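Local coordinates for coproheme decarboxylase (Thermus thermophilus, PDB 1VDH), which catalyses the hydrogen peroxide-dependent oxidative decarboxylation of Fe-coproporphyrin III (coproheme) to heme b, the last step of coproporphyrin-dependent heme biosynthesis, at residues W15-D20 and L77-G82; R22-A27 and R100-S105. All blocks are in the same frame, centred on the assembly; numbering follows the deposited sequence.

Contact 1: W15-D20 and L77-G82; sequences WHVLHD and LNLRPG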
loop_
_atom_site.group_PDB
_atom_site.type_symbol
_atom_site.label_atom_id
_atom_site.label_comp_id
_atom_site.label_asym_id
_atom_site.label_seq_id
_atom_site.Cartn_x
_atom_site.Cartn_y
_atom_site.Cartn_z
ATOM N N TRP A 15 -22.953 21.960 -6.601
ATOM C CA TRP A 15 -21.602 22.508 -6.549
ATOM C C TRP A 15 -20.529 21.425 -6.589
ATOM O O TRP A 15 -20.743 20.301 -6.124
ATOM C CB TRP A 15 -21.403 23.326 -5.267
ATOM C CG TRP A 15 -21.868 24.754 -5.330
ATOM C CD1 TRP A 15 -22.155 25.486 -6.453
ATOM C CD2 TRP A 15 -22.078 25.630 -4.216
ATOM N NE1 TRP A 15 -22.524 26.767 -6.101
ATOM C CE2 TRP A 15 -22.487 26.879 -4.735
ATOM C CE3 TRP A 15 -21.961 25.479 -2.825
ATOM C CZ2 TRP A 15 -22.781 27.972 -3.912
ATOM C CZ3 TRP A 15 -22.253 26.567 -2.006
ATOM C CH2 TRP A 15 -22.659 27.798 -2.554
ATOM N N HIS A 16 -19.384 21.771 -7.171
ATOM C CA HIS A 16 -18.239 20.872 -7.241
ATOM C C HIS A 16 -17.530 21.051 -5.907
ATOM O O HIS A 16 -17.561 22.132 -5.325
ATOM C CB HIS A 16 -17.324 21.248 -8.401
ATOM C CG HIS A 16 -17.923 20.971 -9.744
ATOM N ND1 HIS A 16 -17.211 20.391 -10.772
ATOM C CD2 HIS A 16 -19.175 21.178 -10.220
ATOM C CE1 HIS A 16 -17.998 20.254 -11.825
ATOM N NE2 HIS A 16 -19.194 20.723 -11.516
ATOM N N VAL A 17 -16.904 19.986 -5.424
ATOM C CA VAL A 17 -16.250 20.008 -4.127
ATOM C C VAL A 17 -14.807 19.527 -4.150
ATOM O O VAL A 17 -14.484 18.528 -4.792
ATOM C CB VAL A 17 -17.011 19.096 -3.130
ATOM C CG1 VAL A 17 -16.501 19.306 -1.720
ATOM C CG2 VAL A 17 -18.517 19.338 -3.214
ATOM N N LEU A 18 -13.950 20.229 -3.419
ATOM C CA LEU A 18 -12.557 19.829 -3.312
ATOM C C LEU A 18 -12.125 19.758 -1.852
ATOM O O LEU A 18 -12.262 20.731 -1.102
ATOM C CB LEU A 18 -11.625 20.783 -4.065
ATOM C CG LEU A 18 -10.127 20.489 -3.865
ATOM C CD1 LEU A 18 -9.764 19.139 -4.481
ATOM C CD2 LEU A 18 -9.277 21.594 -4.480
ATOM N N HIS A 19 -11.678 18.578 -1.438
ATOM C CA HIS A 19 -11.150 18.391 -0.093
ATOM C C HIS A 19 -9.648 18.427 -0.301
ATOM O O HIS A 19 -9.104 17.633 -1.066
ATOM C CB HIS A 19 -11.548 17.035 0.491
ATOM C CG HIS A 19 -12.935 17.001 1.037
ATOM N ND1 HIS A 19 -14.047 16.866 0.232
ATOM C CD2 HIS A 19 -13.394 17.077 2.307
ATOM C CE1 HIS A 19 -15.130 16.856 0.986
ATOM N NE2 HIS A 19 -14.762 16.984 2.247
ATOM N N ASP A 20 -8.984 19.364 0.358
ATOM C CA ASP A 20 -7.544 19.508 0.224
ATOM C C ASP A 20 -6.918 19.343 1.601
ATOM O O ASP A 20 -6.933 20.272 2.412
ATOM C CB ASP A 20 -7.226 20.893 -0.369
ATOM C CG ASP A 20 -5.748 21.090 -0.701
ATOM O OD1 ASP A 20 -4.880 20.322 -0.227
ATOM O OD2 ASP A 20 -5.451 22.046 -1.443
ATOM N N LEU A 77 -11.397 22.967 2.667
ATOM C CA LEU A 77 -12.587 22.522 1.958
ATOM C C LEU A 77 -13.172 23.669 1.151
ATOM O O LEU A 77 -13.417 24.751 1.689
ATOM C CB LEU A 77 -13.630 21.996 2.955
ATOM C CG LEU A 77 -15.010 21.601 2.402
ATOM C CD1 LEU A 77 -14.874 20.501 1.357
ATOM C CD2 LEU A 77 -15.918 21.138 3.540
ATOM N N ASN A 78 -13.402 23.423 -0.135
ATOM C CA ASN A 78 -13.966 24.433 -1.024
ATOM C C ASN A 78 -15.019 23.858 -1.952
ATOM O O ASN A 78 -14.890 22.731 -2.435
ATOM C CB ASN A 78 -12.865 25.094 -1.866
ATOM C CG ASN A 78 -12.189 26.237 -1.147
ATOM O OD1 ASN A 78 -12.741 27.335 -1.052
ATOM N ND2 ASN A 78 -10.980 25.997 -0.650
ATOM N N LEU A 79 -16.084 24.627 -2.156
ATOM C CA LEU A 79 -17.172 24.241 -3.049
ATOM C C LEU A 79 -17.354 25.387 -4.041
ATOM O O LEU A 79 -17.313 26.554 -3.651
ATOM C CB LEU A 79 -18.475 23.998 -2.277
ATOM C CG LEU A 79 -18.573 22.710 -1.450
ATOM C CD1 LEU A 79 -17.913 22.901 -0.094
ATOM C CD2 LEU A 79 -20.039 22.317 -1.270
ATOM N N ARG A 80 -17.508 25.053 -5.322
ATOM C CA ARG A 80 -17.665 26.058 -6.380
ATOM C C ARG A 80 -18.611 25.526 -7.457
ATOM O O ARG A 80 -18.894 24.328 -7.502
ATOM C CB ARG A 80 -16.306 26.362 -7.030
ATOM C CG ARG A 80 -15.214 26.894 -6.104
ATOM C CD ARG A 80 -15.480 28.320 -5.631
ATOM N NE ARG A 80 -14.300 28.873 -4.968
ATOM C CZ ARG A 80 -13.997 28.705 -3.684
ATOM N NH1 ARG A 80 -14.799 28.008 -2.883
ATOM N NH2 ARG A 80 -12.843 29.163 -3.216
ATOM N N PRO A 81 -19.117 26.413 -8.338
ATOM C CA PRO A 81 -20.036 26.031 -9.421
ATOM C C PRO A 81 -19.401 25.153 -10.512
ATOM O O PRO A 81 -20.103 24.672 -11.402
ATOM C CB PRO A 81 -20.473 27.384 -9.997
ATOM C CG PRO A 81 -20.311 28.327 -8.856
ATOM C CD PRO A 81 -19.004 27.880 -8.256
ATOM N N GLY A 82 -18.088 24.944 -10.439
ATOM C CA GLY A 82 -17.407 24.121 -11.432
ATOM C C GLY A 82 -16.004 23.714 -11.015
ATOM O O GLY A 82 -15.549 24.080 -9.928
#
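Four backbone hydrogen bonds join Trp15-Asp20 to Leu77-Gly82 as neighbouring antiparallel strands. His16 and Arg80 form one hydrogen-bonded pair and Leu18 and Asn78 the next. The shortest bond runs from His16 N to Arg80 O (2.6 Å), with the donor nearly on the C=O axis; the return bonds into the carbonyls of His16 and Leu18 lie in the carbonyl planes. At the non-hydrogen-bonded pair of Val17 and Leu79, the Leu79 CA hydrogen points at His16 O (CA to O 3.1 Å).

Apolar contacts fill the face bearing Val17, His19, Leu77 and Leu79. With its CG anti to the backbone N (chi1 174°), Leu77 extends beside His19 and sets CD1 over the centre of the imidazole, 3.6 Å from the ring centroid, a CH-pi contact. Leu77 CD1 also meets Val17 CG1 at 3.7 Å. The other valine branch, CG2, lies against Leu79 CG, the two side chains running side by side. Trp15 crosses Leu79 at about a right angle, its CE3 meeting Leu79 CB at 3.8 Å.

Beyond the strand end the chain turns so that Gly82 CA sits over the His16 ring, 3.6 Å from its centroid, a second CH-pi contact. Within Leu77-Gly82, Arg80 bends back: NH1 gives a straight bond to Leu79 O (3.0 Å) from above the carbonyl plane, and both terminal nitrogens hold Asn78 OD1 weakly. Trp51 is a cation-pi partner of the same guanidinium.

Both histidines are buried, yet each has a polar partner: His16 ND1 bonds Tyr109 OH and His19 NE2 bonds Asp201 OD1. The carboxylate would favour a proton on His19 NE2, and with Leu77 below one face and Phe144 stacked on the ring, the imidazole is probably held in a fixed orientation.

Contact 2: R22-A27 and R100-S105; sequences RLLDFA and RYLGRS
Arg22-Ala27 and Arg100-Ser105 meet as an antiparallel strand pairing, where the end of strand 10-24 runs into helix 26-31 and strand 102-116 begins. The pairing is partly buried, its centre about 20 Å from the centre of the chain. Leu23 and Gly103 form the hydrogen-bonded pair, Leu23 N to Gly103 O at 2.7 Å and Gly103 N to Leu23 O at 2.9 Å, both donors in the carbonyl planes. A third, nearly straight bond joins Asp25 N to Tyr101 O (2.8 Å, 170° at the hydrogen).

Arg22 and Arg104 share one sheet face and stack despite their like charge. The Arg22 chain, bent at chi2 (-132°), lays its guanidinium over Arg104, with the planes 13° apart and the centres 4.6 Å apart. Arg104 CG touches one face of the Arg22 guanidinium off-centre, while Arg22 NH2 lies over the rim of the Arg104 group. Acids nearby should offset the repulsion: Asp20 bridges Arg22 NE, and Glu90 pairs with Arg104 NH2. At the edge of the Arg22 group, in its plane, a water accepts from NH1 (3.0 Å) and donates to Leu102 O.

Apolar branches complete the pairing. Leu24 and Leu102 cross obliquely, Leu24 CD1 meeting Leu102 CD2 at 3.9 Å, and Leu24 CD1 also approaches Tyr101 CB. Leu23, on the face opposite Arg22, brings CG to 3.8 Å from Ser105 CB, while Ser105 OG bonds Lys71 O.

Asp25, the centre of an inverse gamma turn, is also the N-cap of helix 26-31: its CG is anti to the backbone N and OD1 accepts from Arg28 N. The result is a strand-to-helix junction at the margin of a dimeric alpha-beta barrel-type sheet, the fold of the chlorite dismutase family.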
loop_
_atom_site.group_PDB
_atom_site.type_symbol
_atom_site.label_atom_id
_atom_site.label_comp_id
_atom_site.label_asym_id
_atom_site.label_seq_id
_atom_site.Cartn_x
_atom_site.Cartn_y
_atom_site.Cartn_z
ATOM N N ARG A 22 -3.682 18.717 4.006
ATOM C CA ARG A 22 -2.248 18.959 4.022
ATOM C C ARG A 22 -1.663 18.756 5.410
ATOM O O ARG A 22 -2.375 18.838 6.420
ATOM C CB ARG A 22 -1.942 20.382 3.543
ATOM C CG ARG A 22 -2.642 20.740 2.247
ATOM C CD ARG A 22 -1.706 21.363 1.241
ATOM N NE ARG A 22 -2.443 21.737 0.039
ATOM C CZ ARG A 22 -1.915 22.349 -1.012
ATOM N NH1 ARG A 22 -0.626 22.661 -1.027
ATOM N NH2 ARG A 22 -2.690 22.666 -2.039
ATOM N N LEU A 23 -0.371 18.442 5.442
ATOM C CA LEU A 23 0.358 18.242 6.689
ATOM C C LEU A 23 1.259 19.450 6.897
ATOM O O LEU A 23 1.864 19.957 5.948
ATOM C CB LEU A 23 1.211 16.975 6.622
ATOM C CG LEU A 23 0.481 15.639 6.775
ATOM C CD1 LEU A 23 1.419 14.519 6.367
ATOM C CD2 LEU A 23 0.005 15.456 8.227
ATOM N N LEU A 24 1.347 19.912 8.137
ATOM C CA LEU A 24 2.181 21.060 8.457
ATOM C C LEU A 24 3.581 20.630 8.882
ATOM O O LEU A 24 3.749 19.698 9.670
ATOM C CB LEU A 24 1.531 21.890 9.568
ATOM C CG LEU A 24 2.344 23.069 10.119
ATOM C CD1 LEU A 24 2.471 24.160 9.062
ATOM C CD2 LEU A 24 1.675 23.613 11.375
ATOM N N ASP A 25 4.592 21.266 8.305
ATOM C CA ASP A 25 5.962 20.970 8.689
ATOM C C ASP A 25 6.185 21.856 9.920
ATOM O O ASP A 25 6.643 22.996 9.802
ATOM C CB ASP A 25 6.939 21.339 7.566
ATOM C CG ASP A 25 8.375 20.903 7.861
ATOM O OD1 ASP A 25 8.725 20.689 9.042
ATOM O OD2 ASP A 25 9.161 20.781 6.901
ATOM N N PHE A 26 5.807 21.334 11.086
ATOM C CA PHE A 26 5.934 22.054 12.355
ATOM C C PHE A 26 7.329 22.610 12.616
ATOM O O PHE A 26 7.477 23.792 12.919
ATOM C CB PHE A 26 5.517 21.161 13.532
ATOM C CG PHE A 26 4.031 21.043 13.714
ATOM C CD1 PHE A 26 3.284 20.178 12.920
ATOM C CD2 PHE A 26 3.377 21.796 14.683
ATOM C CE1 PHE A 26 1.903 20.066 13.088
ATOM C CE2 PHE A 26 1.997 21.695 14.860
ATOM C CZ PHE A 26 1.256 20.828 14.060
ATOM N N ALA A 27 8.339 21.752 12.500
ATOM C CA ALA A 27 9.725 22.142 12.728
ATOM C C ALA A 27 10.145 23.348 11.894
ATOM O O ALA A 27 10.714 24.303 12.424
ATOM C CB ALA A 27 10.654 20.965 12.455
ATOM N N ARG A 100 4.743 26.507 1.479
ATOM C CA ARG A 100 6.128 26.039 1.473
ATOM C C ARG A 100 6.352 25.196 2.729
ATOM O O ARG A 100 7.286 24.400 2.796
ATOM C CB ARG A 100 7.116 27.213 1.464
ATOM C CG ARG A 100 6.987 28.155 0.274
ATOM C CD ARG A 100 8.087 29.218 0.289
ATOM N NE ARG A 100 7.780 30.366 -0.567
ATOM C CZ ARG A 100 7.615 30.314 -1.888
ATOM N NH1 ARG A 100 7.339 31.423 -2.565
ATOM N NH2 ARG A 100 7.725 29.165 -2.539
ATOM N N TYR A 101 5.482 25.386 3.720
ATOM C CA TYR A 101 5.557 24.656 4.982
ATOM C C TYR A 101 4.491 23.558 5.055
ATOM O O TYR A 101 4.237 22.997 6.123
ATOM C CB TYR A 101 5.383 25.627 6.154
ATOM C CG TYR A 101 6.358 26.782 6.120
ATOM C CD1 TYR A 101 7.593 26.693 6.761
ATOM C CD2 TYR A 101 6.055 27.954 5.428
ATOM C CE1 TYR A 101 8.506 27.744 6.712
ATOM C CE2 TYR A 101 6.963 29.010 5.371
ATOM C CZ TYR A 101 8.185 28.898 6.015
ATOM O OH TYR A 101 9.089 29.935 5.966
ATOM N N LEU A 102 3.873 23.259 3.917
ATOM C CA LEU A 102 2.838 22.230 3.854
ATOM C C LEU A 102 3.160 21.119 2.867
ATOM O O LEU A 102 3.856 21.330 1.869
ATOM C CB LEU A 102 1.490 22.840 3.457
ATOM C CG LEU A 102 0.880 23.912 4.358
ATOM C CD1 LEU A 102 -0.411 24.412 3.725
ATOM C CD2 LEU A 102 0.631 23.348 5.752
ATOM N N GLY A 103 2.632 19.937 3.160
ATOM C CA GLY A 103 2.805 18.790 2.292
ATOM C C GLY A 103 1.407 18.251 2.042
ATOM O O GLY A 103 0.621 18.136 2.986
ATOM N N ARG A 104 1.064 17.958 0.790
ATOM C CA ARG A 104 -0.268 17.424 0.491
ATOM C C ARG A 104 -0.307 15.970 0.941
ATOM O O ARG A 104 0.542 15.173 0.546
ATOM C CB ARG A 104 -0.584 17.500 -1.007
ATOM C CG ARG A 104 -0.570 18.897 -1.600
ATOM C CD ARG A 104 -1.270 18.928 -2.965
ATOM N NE ARG A 104 -2.725 18.822 -2.834
ATOM C CZ ARG A 104 -3.593 19.135 -3.793
ATOM N NH1 ARG A 104 -3.165 19.571 -4.973
ATOM N NH2 ARG A 104 -4.895 19.063 -3.559
ATOM N N SER A 105 -1.283 15.621 1.771
ATOM C CA SER A 105 -1.376 14.250 2.263
ATOM C C SER A 105 -2.533 13.452 1.669
ATOM O O SER A 105 -2.446 12.231 1.549
ATOM C CB SER A 105 -1.446 14.233 3.792
ATOM O OG SER A 105 -2.604 14.895 4.263
HETATM O O HOH W 1 2.136 22.118 -0.089
#

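How the contacts relate
Strand 10-24 carries both contacts: contact 1 pairs its middle with strand 74-80, and contact 2 pairs its end with strand 102-116, so the strand has a different neighbour on each flank. Their centres are 21 Å apart, but they touch through Asp20 of contact 1, whose OD1 lies 3.6 Å from Arg104 NH2 of contact 2, a long and weak ion pair. Contact 1 is the one near the predicted coproheme site, the His19 side chain lying about 8 Å from that of Pro146 and about 9 Å from that of Tyr145, the predicted active-site residue. Contact 2 lies away from these sites. Both reach a second subunit of the homopentamer.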